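Side-chain contacts in sulfatase (Bacteroides fragilis CAG:558, PDB 6USS), which binds calcium and probably hydrolyses aryl sulfate esters in the gut microbiome: residues Thr99-Ala102 against Arg103-Val106; Tyr83-Ile87 against Cys88-Arg92. The protein carries 1 engineered substitution. All blocks are in the same frame, centred on the assembly; numbering follows the deposited sequence.

Contact 1: Thr99-Ala102 against Arg103-Val106; sequences TNAA and RHRV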
loop_
_atom_site.group_PDB
_atom_site.type_symbol
_atom_site.label_atom_id
_atom_site.label_comp_id
_atom_site.label_asym_id
_atom_site.label_seq_id
_atom_site.Cartn_x
_atom_site.Cartn_y
_atom_site.Cartn_z
ATOM N N THR A 99 -7.768 -16.754 -11.939
ATOM C CA THR A 99 -8.752 -16.861 -13.002
ATOM C C THR A 99 -8.041 -17.322 -14.265
ATOM O O THR A 99 -6.910 -16.898 -14.530
ATOM C CB THR A 99 -9.435 -15.490 -13.204
ATOM O OG1 THR A 99 -10.470 -15.304 -12.219
ATOM C CG2 THR A 99 -10.033 -15.352 -14.558
ATOM N N ASN A 100 -8.678 -18.219 -15.019
ATOM C CA ASN A 100 -8.178 -18.557 -16.350
ATOM C C ASN A 100 -8.295 -17.348 -17.284
ATOM O O ASN A 100 -9.234 -16.551 -17.183
ATOM C CB ASN A 100 -8.951 -19.746 -16.930
ATOM C CG ASN A 100 -8.519 -20.084 -18.362
ATOM O OD1 ASN A 100 -9.179 -19.694 -19.322
ATOM N ND2 ASN A 100 -7.409 -20.800 -18.504
ATOM N N ALA A 101 -7.340 -17.220 -18.212
ATOM C CA ALA A 101 -7.272 -16.015 -19.040
ATOM C C ALA A 101 -8.556 -15.794 -19.844
ATOM O O ALA A 101 -8.973 -14.650 -20.069
ATOM C CB ALA A 101 -6.054 -16.091 -19.967
ATOM N N ALA A 102 -9.204 -16.874 -20.283
ATOM C CA ALA A 102 -10.413 -16.714 -21.081
ATOM C C ALA A 102 -11.465 -15.945 -20.304
ATOM O O ALA A 102 -12.188 -15.125 -20.876
ATOM C CB ALA A 102 -10.956 -18.076 -21.521
ATOM N N ARG A 103 -11.529 -16.163 -18.987
ATOM C CA ARG A 103 -12.518 -15.492 -18.159
ATOM C C ARG A 103 -12.142 -14.040 -17.865
ATOM O O ARG A 103 -13.013 -13.160 -17.898
ATOM C CB ARG A 103 -12.719 -16.263 -16.857
ATOM C CG ARG A 103 -13.729 -15.627 -15.936
ATOM C CD ARG A 103 -13.579 -16.130 -14.520
ATOM N NE ARG A 103 -13.679 -17.583 -14.420
ATOM C CZ ARG A 103 -14.824 -18.252 -14.513
ATOM N NH1 ARG A 103 -15.955 -17.596 -14.724
ATOM N NH2 ARG A 103 -14.841 -19.573 -14.403
ATOM N N HIS A 104 -10.874 -13.744 -17.561
ATOM C CA HIS A 104 -10.623 -12.357 -17.188
ATOM C C HIS A 104 -10.392 -11.444 -18.388
ATOM O O HIS A 104 -10.403 -10.220 -18.219
ATOM C CB HIS A 104 -9.460 -12.243 -16.179
ATOM C CG HIS A 104 -8.137 -12.737 -16.680
ATOM N ND1 HIS A 104 -7.501 -12.206 -17.787
ATOM C CD2 HIS A 104 -7.308 -13.691 -16.192
ATOM C CE1 HIS A 104 -6.345 -12.822 -17.962
ATOM N NE2 HIS A 104 -6.204 -13.729 -17.008
ATOM N N ARG A 105 -10.208 -11.996 -19.585
ATOM C CA ARG A 105 -10.183 -11.250 -20.842
ATOM C C ARG A 105 -9.029 -10.262 -20.958
ATOM O O ARG A 105 -9.039 -9.422 -21.866
ATOM C CB ARG A 105 -11.493 -10.498 -21.078
ATOM C CG ARG A 105 -12.694 -11.404 -21.113
ATOM C CD ARG A 105 -13.947 -10.613 -20.887
ATOM N NE ARG A 105 -15.133 -11.299 -21.379
ATOM C CZ ARG A 105 -16.327 -10.720 -21.469
ATOM N NH1 ARG A 105 -16.470 -9.455 -21.109
ATOM N NH2 ARG A 105 -17.376 -11.396 -21.919
ATOM N N VAL A 106 -8.041 -10.320 -20.071
ATOM C CA VAL A 106 -6.799 -9.594 -20.311
ATOM C C VAL A 106 -5.904 -10.531 -21.109
ATOM O O VAL A 106 -4.961 -11.111 -20.565
ATOM C CB VAL A 106 -6.130 -9.150 -18.993
ATOM C CG1 VAL A 106 -5.169 -8.036 -19.244
ATOM C CG2 VAL A 106 -7.166 -8.718 -17.978
#
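The imidazole of His-104 lies against the backbone of Ala-101, whose CA sits over one ring face, 3.5 Å from the ring centroid and offset toward the rim, a CH-pi contact. Next to it, CG2 of Thr-99 touches two side chains, 3.6 Å from CB of His-104 and equally near CD of Arg-103. This methyl is anti to the backbone N of Thr-99 and comes to the edge of the Arg-103 guanidinium, near its plane; the side chains of Thr-99 and Arg-103 cross at about a right angle. The ring of His-104 is brought back over the turn by a chi1 of 62°, which sets CG between the backbone N and the carbonyl carbon. Its rotation is fixed from both nitrogens: ND1 accepts in the ring plane from Val-106 N at 3.0 Å, and NE2 is bonded to Ser-94 OG. In the backbone, Asn-100 O accepts from both Arg-103 N (2.9 Å) and His-104 N (3.3 Å). Ala-101 O receives Arg-105 N at 3.0 Å. The side chain of Asn-100 caps the start, OD1 accepting from Ala-102 N at 3.0 Å, and its ND2 is held by Tyr-424 O and Glu-381. Arg-103 reaches Asp-403 in a salt bridge; the same carboxylate also accepts from Asn-100 N. This is a short helix, 101-104, with an asparagine N-cap, ended by Arg-105 in positive phi and packed against helix 88-97.

Contact 2: Tyr83-Ile87 against Cys88-Arg92; sequences YASSI and CSPTR. Engineered in segment 88-92: Cys-88 (natural residue Ser). With CA (calcium ion), chain C.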
loop_
_atom_site.group_PDB
_atom_site.type_symbol
_atom_site.label_atom_id
_atom_site.label_comp_id
_atom_site.label_asym_id
_atom_site.label_seq_id
_atom_site.Cartn_x
_atom_site.Cartn_y
_atom_site.Cartn_z
ATOM N N TYR A 83 2.492 -24.875 -17.221
ATOM C CA TYR A 83 2.005 -23.988 -18.274
ATOM C C TYR A 83 1.610 -22.600 -17.765
ATOM O O TYR A 83 1.055 -22.443 -16.674
ATOM C CB TYR A 83 0.806 -24.613 -19.006
ATOM C CG TYR A 83 1.206 -25.831 -19.787
ATOM C CD1 TYR A 83 1.974 -25.715 -20.940
ATOM C CD2 TYR A 83 0.860 -27.104 -19.351
ATOM C CE1 TYR A 83 2.377 -26.844 -21.656
ATOM C CE2 TYR A 83 1.251 -28.234 -20.059
ATOM C CZ TYR A 83 2.012 -28.097 -21.206
ATOM O OH TYR A 83 2.396 -29.222 -21.891
ATOM N N ALA A 84 1.898 -21.597 -18.589
ATOM C CA ALA A 84 1.389 -20.234 -18.482
ATOM C C ALA A 84 0.623 -19.916 -19.767
ATOM O O ALA A 84 0.367 -20.801 -20.583
ATOM C CB ALA A 84 2.535 -19.251 -18.241
ATOM N N SER A 85 0.247 -18.650 -19.948
ATOM C CA SER A 85 -0.161 -18.202 -21.275
ATOM C C SER A 85 1.064 -17.741 -22.060
ATOM O O SER A 85 2.178 -17.679 -21.538
ATOM C CB SER A 85 -1.226 -17.098 -21.210
ATOM O OG SER A 85 -2.422 -17.560 -20.589
ATOM N N SER A 86 0.860 -17.436 -23.340
ATOM C CA SER A 86 1.996 -17.157 -24.210
ATOM C C SER A 86 2.437 -15.701 -24.168
ATOM O O SER A 86 3.408 -15.350 -24.844
ATOM C CB SER A 86 1.686 -17.572 -25.651
ATOM O OG SER A 86 0.616 -16.838 -26.194
ATOM N N ILE A 87 1.777 -14.864 -23.363
ATOM C CA ILE A 87 2.007 -13.423 -23.323
ATOM C C ILE A 87 1.907 -12.961 -21.874
ATOM O O ILE A 87 1.109 -13.494 -21.095
ATOM C CB ILE A 87 0.987 -12.688 -24.232
ATOM C CG1 ILE A 87 1.348 -12.906 -25.696
ATOM C CG2 ILE A 87 0.893 -11.207 -23.914
ATOM C CD1 ILE A 87 2.698 -12.354 -26.076
ATOM N N CYS A 88 2.715 -11.943 -21.524
ATOM C CA CYS A 88 2.869 -11.513 -20.126
ATOM C C CYS A 88 1.530 -11.228 -19.443
ATOM O O CYS A 88 1.298 -11.651 -18.305
ATOM C CB CYS A 88 3.734 -10.256 -20.039
ATOM S SG CYS A 88 5.292 -10.292 -20.958
ATOM N N SER A 89 0.640 -10.492 -20.107
ATOM C CA SER A 89 -0.521 -9.962 -19.396
ATOM C C SER A 89 -1.506 -11.055 -18.990
ATOM O O SER A 89 -1.902 -11.082 -17.811
ATOM C CB SER A 89 -1.181 -8.859 -20.229
ATOM O OG SER A 89 -0.446 -7.653 -20.142
ATOM N N PRO A 90 -1.952 -11.966 -19.874
ATOM C CA PRO A 90 -2.858 -13.021 -19.388
ATOM C C PRO A 90 -2.245 -13.880 -18.304
ATOM O O PRO A 90 -2.955 -14.279 -17.373
ATOM C CB PRO A 90 -3.179 -13.831 -20.651
ATOM C CG PRO A 90 -2.091 -13.514 -21.599
ATOM C CD PRO A 90 -1.774 -12.059 -21.334
ATOM N N THR A 91 -0.944 -14.166 -18.386
ATOM C CA THR A 91 -0.321 -15.005 -17.368
ATOM C C THR A 91 -0.301 -14.307 -16.013
ATOM O O THR A 91 -0.716 -14.883 -14.998
ATOM C CB THR A 91 1.091 -15.390 -17.794
ATOM O OG1 THR A 91 1.013 -16.245 -18.941
ATOM C CG2 THR A 91 1.814 -16.119 -16.667
ATOM N N ARG A 92 0.149 -13.050 -15.981
ATOM C CA ARG A 92 0.311 -12.379 -14.697
ATOM C C ARG A 92 -1.038 -12.098 -14.039
ATOM O O ARG A 92 -1.182 -12.270 -12.822
ATOM C CB ARG A 92 1.149 -11.108 -14.878
ATOM C CG ARG A 92 2.668 -11.401 -14.924
ATOM C CD ARG A 92 3.460 -10.406 -15.757
ATOM N NE ARG A 92 4.713 -10.974 -16.248
ATOM C CZ ARG A 92 5.822 -11.104 -15.523
ATOM N NH1 ARG A 92 5.836 -10.702 -14.254
ATOM N NH2 ARG A 92 6.921 -11.634 -16.068
HETATM CA CA CA C . 6.442 -12.017 -20.459
HETATM O O HOH W 1 -2.989 -17.427 -18.192
#
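Thr-91 turns OG1 to the side of its own backbone N (chi1 -67°), where the hydroxyl oxygen meets Ser-85 N at 2.7 Å; CG2, anti to that N, is sent against CB of Ala-84 at 3.6 Å. The bond from Ser-85 N is bent, with an N-H...O angle of 132°, and OG1 has a second partner in Asp-322 O, so two hydrogen bonds tie this hydroxyl between the loop and a calcium-site residue. Ile-87 has CG2 anti to its backbone N, which lays this methyl obliquely against the Pro-90 ring, 3.8 Å from CD. Further round the same ring, CG of Pro-90 is 3.7 Å from CB of Ser-85. Ile-87 O, at the N-cap, accepts from Thr-91 N in a long, weak bond of 3.5 Å. A water joins Ser-85 OG to Pro-90 O, the latter link weak.

Cys-88, engineered in place of the natural serine that is predicted to mature to 3-oxoalanine, has SG modelled 2.1 Å from the calcium, shorter than expected for calcium and sulfur, so the exact distance is doubtful. Asp-42, Asp-43, Asp-322 and Asn-323 complete the metal site, and Arg-92, one turn on, donates to Asp-322 and Asp-42. The loop leaves strand 77-83 of the mixed sheet and enters helix 88-97 at Cys-88, while strand 422-427 of the antiparallel sheet covers it through Trp-425 on Ser-85 and Phe-427 on Ile-87.

In the fold
Along the chain contact 2 comes first, in the loop from strand 77-83 and the opening turn of helix 88-97; contact 1 follows on helix 101-104, just after that helix ends. Their centres are about 10 Å apart and they touch through Pro-90: its CB lies 3.7 Å from CB of Ala-101 and 3.3 Å from Val-106 O. Each also meets strand 422-427 of the four-stranded antiparallel sheet, through Tyr-424 in contact 1 and Trp-425 in contact 2. Contact 2 carries a calcium ligand at the first turn of helix 88-97, and contact 1 rests against Pro-90, Cys-93 and Ser-94 of that helix, with the side chain of Val-106 about 12 Å from the metal.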